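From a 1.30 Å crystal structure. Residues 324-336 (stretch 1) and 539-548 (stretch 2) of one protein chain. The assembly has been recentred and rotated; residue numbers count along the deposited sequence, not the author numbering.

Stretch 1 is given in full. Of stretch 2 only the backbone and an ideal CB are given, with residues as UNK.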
ATOM      1  N   ASP A 324     -18.084  10.826 -16.729  1.00 11.58           N
ATOM      2  CA  ASP A 324     -18.164  10.459 -18.145  1.00 11.21           C
ATOM      3  C   ASP A 324     -16.765  10.075 -18.624  1.00 10.71           C
ATOM      4  O   ASP A 324     -15.825  10.852 -18.477  1.00 10.94           O
ATOM      5  CB  ASP A 324     -18.693  11.646 -18.959  1.00 12.71           C
ATOM      6  CG  ASP A 324     -19.138  11.254 -20.354  1.00 14.41           C
ATOM      7  OD1 ASP A 324     -18.313  10.732 -21.131  1.00 14.85           O
ATOM      8  OD2 ASP A 324     -20.325  11.472 -20.676  1.00 16.95           O
ATOM      9  N   LYS A 325     -16.620   8.887 -19.203  1.00 10.51           N
ATOM     10  CA  LYS A 325     -15.305   8.453 -19.658  1.00 11.08           C
ATOM     11  C   LYS A 325     -14.665   9.423 -20.646  1.00 10.18           C
ATOM     12  O   LYS A 325     -13.443   9.527 -20.703  1.00 11.18           O
ATOM     13  CB  LYS A 325     -15.365   7.051 -20.280  1.00 12.74           C
ATOM     14  CG  LYS A 325     -16.028   6.966 -21.644  1.00 14.29           C
ATOM     15  CD  LYS A 325     -15.904   5.553 -22.210  1.00 16.29           C
ATOM     16  CE  LYS A 325     -16.587   5.432 -23.561  1.00 17.55           C
ATOM     17  NZ  LYS A 325     -16.511   4.042 -24.092  1.00 21.40           N
ATOM     18  N   ARG A 326     -15.479  10.132 -21.425  1.00 10.63           N
ATOM     19  CA  ARG A 326     -14.935  11.080 -22.392  1.00 11.05           C
ATOM     20  C   ARG A 326     -14.115  12.171 -21.708  1.00  9.97           C
ATOM     21  O   ARG A 326     -13.106  12.627 -22.245  1.00 10.63           O
ATOM     22  CB  ARG A 326     -16.064  11.706 -23.217  1.00 12.33           C
ATOM     23  CG  ARG A 326     -16.729  10.739 -24.192  1.00 14.10           C
ATOM     24  CD  ARG A 326     -17.931  11.377 -24.877  1.00 15.54           C
ATOM     25  NE  ARG A 326     -19.001  11.656 -23.925  1.00 15.14           N
ATOM     26  CZ  ARG A 326     -20.084  12.374 -24.201  1.00 15.39           C
ATOM     27  NH1 ARG A 326     -21.002  12.570 -23.263  1.00 16.07           N
ATOM     28  NH2 ARG A 326     -20.248  12.901 -25.407  1.00 17.01           N
ATOM     29  N   THR A 327     -14.542  12.582 -20.520  1.00 10.01           N
ATOM     30  CA  THR A 327     -13.827  13.612 -19.776  1.00 10.00           C
ATOM     31  C   THR A 327     -12.473  13.090 -19.308  1.00 10.01           C
ATOM     32  O   THR A 327     -11.464  13.794 -19.366  1.00 10.06           O
ATOM     33  CB  THR A 327     -14.624  14.054 -18.540  1.00  9.71           C
ATOM     34  OG1 THR A 327     -15.950  14.415 -18.940  1.00 10.26           O
ATOM     35  CG2 THR A 327     -13.958  15.248 -17.869  1.00 10.18           C
ATOM     36  N   ARG A 328     -12.459  11.845 -18.843  1.00 10.24           N
ATOM     37  CA  ARG A 328     -11.235  11.234 -18.352  1.00  9.32           C
ATOM     38  C   ARG A 328     -10.263  10.984 -19.504  1.00  9.41           C
ATOM     39  O   ARG A 328      -9.052  11.174 -19.358  1.00  9.78           O
ATOM     40  CB  ARG A 328     -11.581   9.951 -17.587  1.00  9.73           C
ATOM     41  CG  ARG A 328     -12.584  10.228 -16.462  1.00 10.37           C
ATOM     42  CD  ARG A 328     -12.736   9.067 -15.498  1.00 10.61           C
ATOM     43  NE  ARG A 328     -13.312   7.867 -16.099  1.00 10.57           N
ATOM     44  CZ  ARG A 328     -14.611   7.585 -16.145  1.00 10.47           C
ATOM     45  NH1 ARG A 328     -15.019   6.456 -16.710  1.00 11.28           N
ATOM     46  NH2 ARG A 328     -15.505   8.419 -15.632  1.00 10.64           N
ATOM     47  N   GLN A 329     -10.795  10.585 -20.655  1.00 10.00           N
ATOM     48  CA  GLN A 329      -9.967  10.360 -21.833  1.00 10.48           C
ATOM     49  C   GLN A 329      -9.376  11.697 -22.293  1.00 10.12           C
ATOM     50  O   GLN A 329      -8.209  11.771 -22.678  1.00 10.36           O
ATOM     51  CB  GLN A 329     -10.802   9.751 -22.960  1.00 10.01           C
ATOM     52  CG  GLN A 329     -11.411   8.402 -22.617  1.00 11.70           C
ATOM     53  CD  GLN A 329     -12.315   7.882 -23.713  1.00 12.23           C
ATOM     54  OE1 GLN A 329     -12.968   8.657 -24.408  1.00 15.10           O
ATOM     55  NE2 GLN A 329     -12.371   6.566 -23.864  1.00 12.62           N
ATOM     56  N   ALA A 330     -10.184  12.756 -22.244  1.00 10.28           N
ATOM     57  CA  ALA A 330      -9.726  14.081 -22.653  1.00 10.14           C
ATOM     58  C   ALA A 330      -8.565  14.532 -21.779  1.00 10.42           C
ATOM     59  O   ALA A 330      -7.545  15.009 -22.280  1.00 11.36           O
ATOM     60  CB  ALA A 330     -10.874  15.085 -22.558  1.00 11.16           C
ATOM     61  N   ILE A 331      -8.719  14.388 -20.468  1.00  9.79           N
ATOM     62  CA  ILE A 331      -7.659  14.791 -19.559  1.00 10.18           C
ATOM     63  C   ILE A 331      -6.376  14.016 -19.841  1.00  9.58           C
ATOM     64  O   ILE A 331      -5.296  14.604 -19.898  1.00 10.02           O
ATOM     65  CB  ILE A 331      -8.075  14.592 -18.080  1.00  9.91           C
ATOM     66  CG1 ILE A 331      -9.212  15.560 -17.726  1.00 10.43           C
ATOM     67  CG2 ILE A 331      -6.876  14.830 -17.158  1.00 10.56           C
ATOM     68  CD1 ILE A 331      -9.819  15.328 -16.350  1.00 12.56           C
ATOM     69  N   LEU A 332      -6.485  12.704 -20.041  1.00  9.43           N
ATOM     70  CA  LEU A 332      -5.286  11.911 -20.293  1.00  9.49           C
ATOM     71  C   LEU A 332      -4.578  12.334 -21.580  1.00  9.84           C
ATOM     72  O   LEU A 332      -3.345  12.352 -21.635  1.00 10.10           O
ATOM     73  CB  LEU A 332      -5.618  10.413 -20.325  1.00  9.84           C
ATOM     74  CG  LEU A 332      -4.400   9.475 -20.278  1.00  9.09           C
ATOM     75  CD1 LEU A 332      -3.513   9.828 -19.086  1.00 10.84           C
ATOM     76  CD2 LEU A 332      -4.861   8.026 -20.193  1.00 10.36           C
ATOM     77  N   HIS A 333      -5.348  12.669 -22.614  1.00 10.07           N
ATOM     78  CA  HIS A 333      -4.759  13.119 -23.878  1.00 10.55           C
ATOM     79  C   HIS A 333      -4.018  14.443 -23.677  1.00 10.39           C
ATOM     80  O   HIS A 333      -3.153  14.806 -24.479  1.00 11.53           O
ATOM     81  CB  HIS A 333      -5.837  13.325 -24.954  1.00 11.35           C
ATOM     82  CG  HIS A 333      -6.223  12.076 -25.686  1.00 11.41           C
ATOM     83  ND1 HIS A 333      -5.309  11.274 -26.334  1.00 12.40           N
ATOM     84  CD2 HIS A 333      -7.438  11.524 -25.920  1.00 11.82           C
ATOM     85  CE1 HIS A 333      -5.944  10.283 -26.938  1.00 12.28           C
ATOM     86  NE2 HIS A 333      -7.237  10.414 -26.703  1.00 12.89           N
ATOM     87  N   ALA A 334      -4.363  15.164 -22.612  1.00  9.48           N
ATOM     88  CA  ALA A 334      -3.726  16.445 -22.318  1.00 10.38           C
ATOM     89  C   ALA A 334      -2.525  16.314 -21.384  1.00 10.75           C
ATOM     90  O   ALA A 334      -1.859  17.304 -21.090  1.00 11.78           O
ATOM     91  CB  ALA A 334      -4.746  17.407 -21.726  1.00 10.92           C
ATOM     92  N   LEU A 335      -2.261  15.102 -20.902  1.00 10.37           N
ATOM     93  CA  LEU A 335      -1.120  14.864 -20.021  1.00  9.99           C
ATOM     94  C   LEU A 335       0.022  14.326 -20.875  1.00 10.04           C
ATOM     95  O   LEU A 335      -0.064  13.225 -21.419  1.00 10.74           O
ATOM     96  CB  LEU A 335      -1.479  13.849 -18.930  1.00 10.18           C
ATOM     97  CG  LEU A 335      -2.689  14.182 -18.050  1.00  9.80           C
ATOM     98  CD1 LEU A 335      -2.761  13.191 -16.897  1.00 11.01           C
ATOM     99  CD2 LEU A 335      -2.578  15.603 -17.510  1.00 10.59           C
ATOM    100  N   ASN A 336       1.091  15.104 -21.010  1.00  9.71           N
ATOM    101  CA  ASN A 336       2.220  14.671 -21.819  1.00 10.36           C
ATOM    102  C   ASN A 336       3.094  13.734 -20.999  1.00  9.67           C
ATOM    103  O   ASN A 336       4.199  14.085 -20.581  1.00 10.42           O
ATOM    104  CB  ASN A 336       3.032  15.874 -22.293  1.00 11.53           C
ATOM    105  CG  ASN A 336       4.079  15.491 -23.310  1.00 11.64           C
ATOM    106  OD1 ASN A 336       4.202  14.322 -23.680  1.00 12.03           O
ATOM    107  ND2 ASN A 336       4.840  16.474 -23.774  1.00 13.68           N
ATOM    108  N   UNK A 539      -8.861   0.134 -19.612  1.00  9.96           N
ATOM    109  CA  UNK A 539      -8.221   1.162 -20.426  1.00 10.42           C
ATOM    110  C   UNK A 539      -9.211   1.989 -21.239  1.00  9.91           C
ATOM    111  O   UNK A 539      -8.977   3.170 -21.488  1.00 10.45           O
ATOM    112  CB  UNK A 539      -7.207   0.513 -21.370  1.00 10.42           C
ATOM    113  N   UNK A 540     -10.313   1.382 -21.662  1.00 10.39           N
ATOM    114  CA  UNK A 540     -11.301   2.133 -22.427  1.00 11.46           C
ATOM    115  C   UNK A 540     -12.036   3.129 -21.537  1.00 12.03           C
ATOM    116  O   UNK A 540     -12.359   4.236 -21.968  1.00 13.01           O
ATOM    117  CB  UNK A 540     -12.298   1.181 -23.091  1.00 11.46           C
ATOM    118  N   UNK A 541     -12.279   2.737 -20.289  1.00 11.45           N
ATOM    119  CA  UNK A 541     -13.018   3.568 -19.341  1.00 11.43           C
ATOM    120  C   UNK A 541     -12.186   4.534 -18.492  1.00 10.55           C
ATOM    121  O   UNK A 541     -12.715   5.528 -17.990  1.00 10.96           O
ATOM    122  CB  UNK A 541     -13.801   2.651 -18.400  1.00 11.43           C
ATOM    123  N   UNK A 542     -10.900   4.237 -18.321  1.00  9.78           N
ATOM    124  CA  UNK A 542     -10.003   5.078 -17.522  1.00  9.49           C
ATOM    125  C   UNK A 542     -10.577   5.525 -16.173  1.00  9.68           C
ATOM    126  O   UNK A 542     -10.708   6.723 -15.906  1.00 10.17           O
ATOM    127  CB  UNK A 542      -9.626   6.319 -18.334  1.00  9.49           C
ATOM    128  N   UNK A 543     -10.928   4.566 -15.298  1.00  9.39           N
ATOM    129  CA  UNK A 543     -11.472   4.956 -13.990  1.00  9.63           C
ATOM    130  C   UNK A 543     -10.446   5.776 -13.203  1.00  9.05           C
ATOM    131  O   UNK A 543     -10.798   6.551 -12.317  1.00  9.97           O
ATOM    132  CB  UNK A 543     -11.884   3.719 -13.190  1.00  9.63           C
ATOM    133  N   UNK A 544      -9.174   5.577 -13.533  1.00  9.34           N
ATOM    134  CA  UNK A 544      -8.070   6.328 -12.942  1.00  8.99           C
ATOM    135  C   UNK A 544      -7.131   6.578 -14.116  1.00  9.22           C
ATOM    136  O   UNK A 544      -7.186   5.860 -15.116  1.00  9.80           O
ATOM    137  CB  UNK A 544      -7.391   5.585 -11.790  1.00  8.99           C
ATOM    138  N   UNK A 545      -6.282   7.593 -14.011  1.00  8.74           N
ATOM    139  CA  UNK A 545      -5.357   7.902 -15.092  1.00  8.77           C
ATOM    140  C   UNK A 545      -3.995   7.306 -14.778  1.00  8.72           C
ATOM    141  O   UNK A 545      -3.349   7.692 -13.802  1.00  8.93           O
ATOM    142  CB  UNK A 545      -5.250   9.413 -15.307  1.00  8.77           C
ATOM    143  N   UNK A 546      -3.547   6.339 -15.589  1.00  7.90           N
ATOM    144  CA  UNK A 546      -2.238   5.736 -15.328  1.00  8.09           C
ATOM    145  C   UNK A 546      -1.130   6.693 -15.752  1.00  8.01           C
ATOM    146  O   UNK A 546      -1.226   7.319 -16.808  1.00  9.52           O
ATOM    147  CB  UNK A 546      -2.099   4.400 -16.061  1.00  8.09           C
ATOM    148  N   UNK A 547      -0.092   6.825 -14.930  1.00  7.90           N
ATOM    149  CA  UNK A 547       1.010   7.714 -15.282  1.00  8.45           C
ATOM    150  C   UNK A 547       2.270   6.930 -15.654  1.00  8.89           C
ATOM    151  O   UNK A 547       2.651   6.895 -16.822  1.00  9.30           O
ATOM    152  CB  UNK A 547       1.309   8.665 -14.121  1.00  8.45           C
ATOM    153  N   UNK A 548       2.913   6.294 -14.679  1.00  8.26           N
ATOM    154  CA  UNK A 548       4.113   5.512 -14.961  1.00  8.64           C
ATOM    155  C   UNK A 548       4.396   4.469 -13.888  1.00  8.91           C
ATOM    156  O   UNK A 548       3.884   4.556 -12.771  1.00  8.71           O
ATOM    157  CB  UNK A 548       5.320   6.442 -15.103  1.00  8.64           C
TER

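Position 539 lies in a helix, and its ideal CB has nothing of stretch 1 within 5.5 Å. Stretch 1 therefore leaves the choice open to any helix-compatible residue; the deposited one is Ala539.

At 540, still helical, CA-to-CB points sideways, yet the ideal CB lies 5.2 Å from Lys325 NZ and 5.4 Å from Gln329 NE2. An ammonium and an amide donor invite an acceptor: Glu, Asp or Gln would suit, an acid best answering the charge. The residue is Glu540. Its OE1 forms a salt bridge with Lys325 NZ at 2.7 Å and accepts a weak hydrogen bond from Gln329 NE2 at 3.3 Å.

Position 541 also points sideways, its ideal CB 4.3 Å from Arg328 NH1 and 5.0 Å from Lys325 CB. Two cationic side chains favour an acid, though a polar residue could fit. Whatever stands here, the backbone contributes: its carbonyl O accepts from Arg328 NH1 at 2.8 Å and from Arg328 NE at 3.1 Å, at the guanidinium edge. Glu541 is found; its OE1 stays 4.5 Å from Lys325 NZ, near enough for favourable electrostatics but beyond a salt bridge.

At 542 the helix has ended and phi is positive (46°), which favours Gly or Asn. CA-to-CB, however, points toward stretch 1, with the ideal CB 4.2 Å from Arg328 CB and 5.4 Å from Leu332 CD2, so an apolar side chain has something to pack on. Leu542 takes the place despite its phi. Its CD1 reaches Leu332 CD2 at 3.6 Å, and its carbonyl O accepts a weak bond from Arg328 NE at 2.9 Å.

Position 543 points away; phi of -61° admits proline among many others, and Pro543 is present. At 544 the CB again points away in an extended backbone, with no contact to guide the choice; the residue is Ala544.

Position 545 turns toward the helix. Its ideal CB is 4.2 Å from Leu332 CD1 and 4.8 Å from Leu335 CD1, with Ile331 also nearby, so Leu, Ile, Val or Met would suit this apolar surface. Leu545 extends CD1 to Ile331 CG2 at 3.6 Å and to Leu335 CD1 at 4.0 Å.

Position 546 points sideways, and phi of -75° permits proline. Pro546 lays its CD 4.1 Å from Leu332 CD2.

At 547 the CB is also sideways and beyond 5.5 Å, so a side chain must be longer to reach Leu335, whose apolar surface suits Leu, Ile or Met. Leu547 does, its CD2 4.1 Å from Leu335 CD1. Position 548 is out of reach, and stretch 1 cannot predict Tyr548.

Stretch 2 (539-548) AEELPALPLY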
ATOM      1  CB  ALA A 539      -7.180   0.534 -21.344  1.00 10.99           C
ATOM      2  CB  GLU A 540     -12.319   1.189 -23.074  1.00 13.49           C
ATOM      3  CG  GLU A 540     -13.522   1.913 -23.683  1.00 16.52           C
ATOM      4  CD  GLU A 540     -13.134   2.953 -24.728  1.00 18.25           C
ATOM      5  OE1 GLU A 540     -13.955   3.854 -25.005  1.00 19.64           O
ATOM      6  OE2 GLU A 540     -12.017   2.872 -25.282  1.00 19.65           O
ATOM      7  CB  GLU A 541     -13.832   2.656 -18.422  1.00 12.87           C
ATOM      8  CG  GLU A 541     -14.734   1.680 -19.166  1.00 17.07           C
ATOM      9  CD  GLU A 541     -16.166   2.159 -19.253  1.00 22.45           C
ATOM     10  OE1 GLU A 541     -16.391   3.305 -19.693  1.00 20.09           O
ATOM     11  OE2 GLU A 541     -17.071   1.384 -18.878  1.00 25.64           O
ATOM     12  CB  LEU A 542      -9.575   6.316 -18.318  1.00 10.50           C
ATOM     13  CG  LEU A 542      -8.696   6.094 -19.550  1.00 10.37           C
ATOM     14  CD1 LEU A 542      -8.448   7.438 -20.217  1.00 11.36           C
ATOM     15  CD2 LEU A 542      -7.379   5.435 -19.155  1.00 10.74           C
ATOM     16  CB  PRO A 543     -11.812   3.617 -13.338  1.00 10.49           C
ATOM     17  CG  PRO A 543     -10.883   2.648 -14.008  1.00 10.50           C
ATOM     18  CD  PRO A 543     -10.882   3.101 -15.444  1.00  9.74           C
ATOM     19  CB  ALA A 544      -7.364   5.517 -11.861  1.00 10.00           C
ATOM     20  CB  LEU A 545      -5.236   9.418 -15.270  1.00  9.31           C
ATOM     21  CG  LEU A 545      -6.556  10.189 -15.369  1.00  9.85           C
ATOM     22  CD1 LEU A 545      -6.271  11.662 -15.620  1.00 10.81           C
ATOM     23  CD2 LEU A 545      -7.410   9.620 -16.492  1.00 11.96           C
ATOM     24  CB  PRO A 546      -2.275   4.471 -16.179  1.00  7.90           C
ATOM     25  CG  PRO A 546      -3.063   4.918 -17.388  1.00  9.34           C
ATOM     26  CD  PRO A 546      -4.177   5.762 -16.795  1.00  9.12           C
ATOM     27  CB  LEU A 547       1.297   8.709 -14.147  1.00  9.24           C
ATOM     28  CG  LEU A 547       0.170   9.712 -13.853  1.00  8.29           C
ATOM     29  CD1 LEU A 547       0.639  10.704 -12.798  1.00  9.14           C
ATOM     30  CD2 LEU A 547      -0.236  10.449 -15.130  1.00 10.20           C
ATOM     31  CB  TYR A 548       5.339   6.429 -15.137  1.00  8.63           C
ATOM     32  CG  TYR A 548       5.590   7.424 -14.019  1.00  8.53           C
ATOM     33  CD1 TYR A 548       5.044   8.711 -14.058  1.00  9.38           C
ATOM     34  CD2 TYR A 548       6.395   7.087 -12.932  1.00  9.01           C
ATOM     35  CE1 TYR A 548       5.302   9.634 -13.038  1.00  9.00           C
ATOM     36  CE2 TYR A 548       6.654   7.999 -11.912  1.00  9.12           C
ATOM     37  CZ  TYR A 548       6.109   9.266 -11.969  1.00  8.81           C
ATOM     38  OH  TYR A 548       6.381  10.157 -10.954  1.00 10.12           O
TER
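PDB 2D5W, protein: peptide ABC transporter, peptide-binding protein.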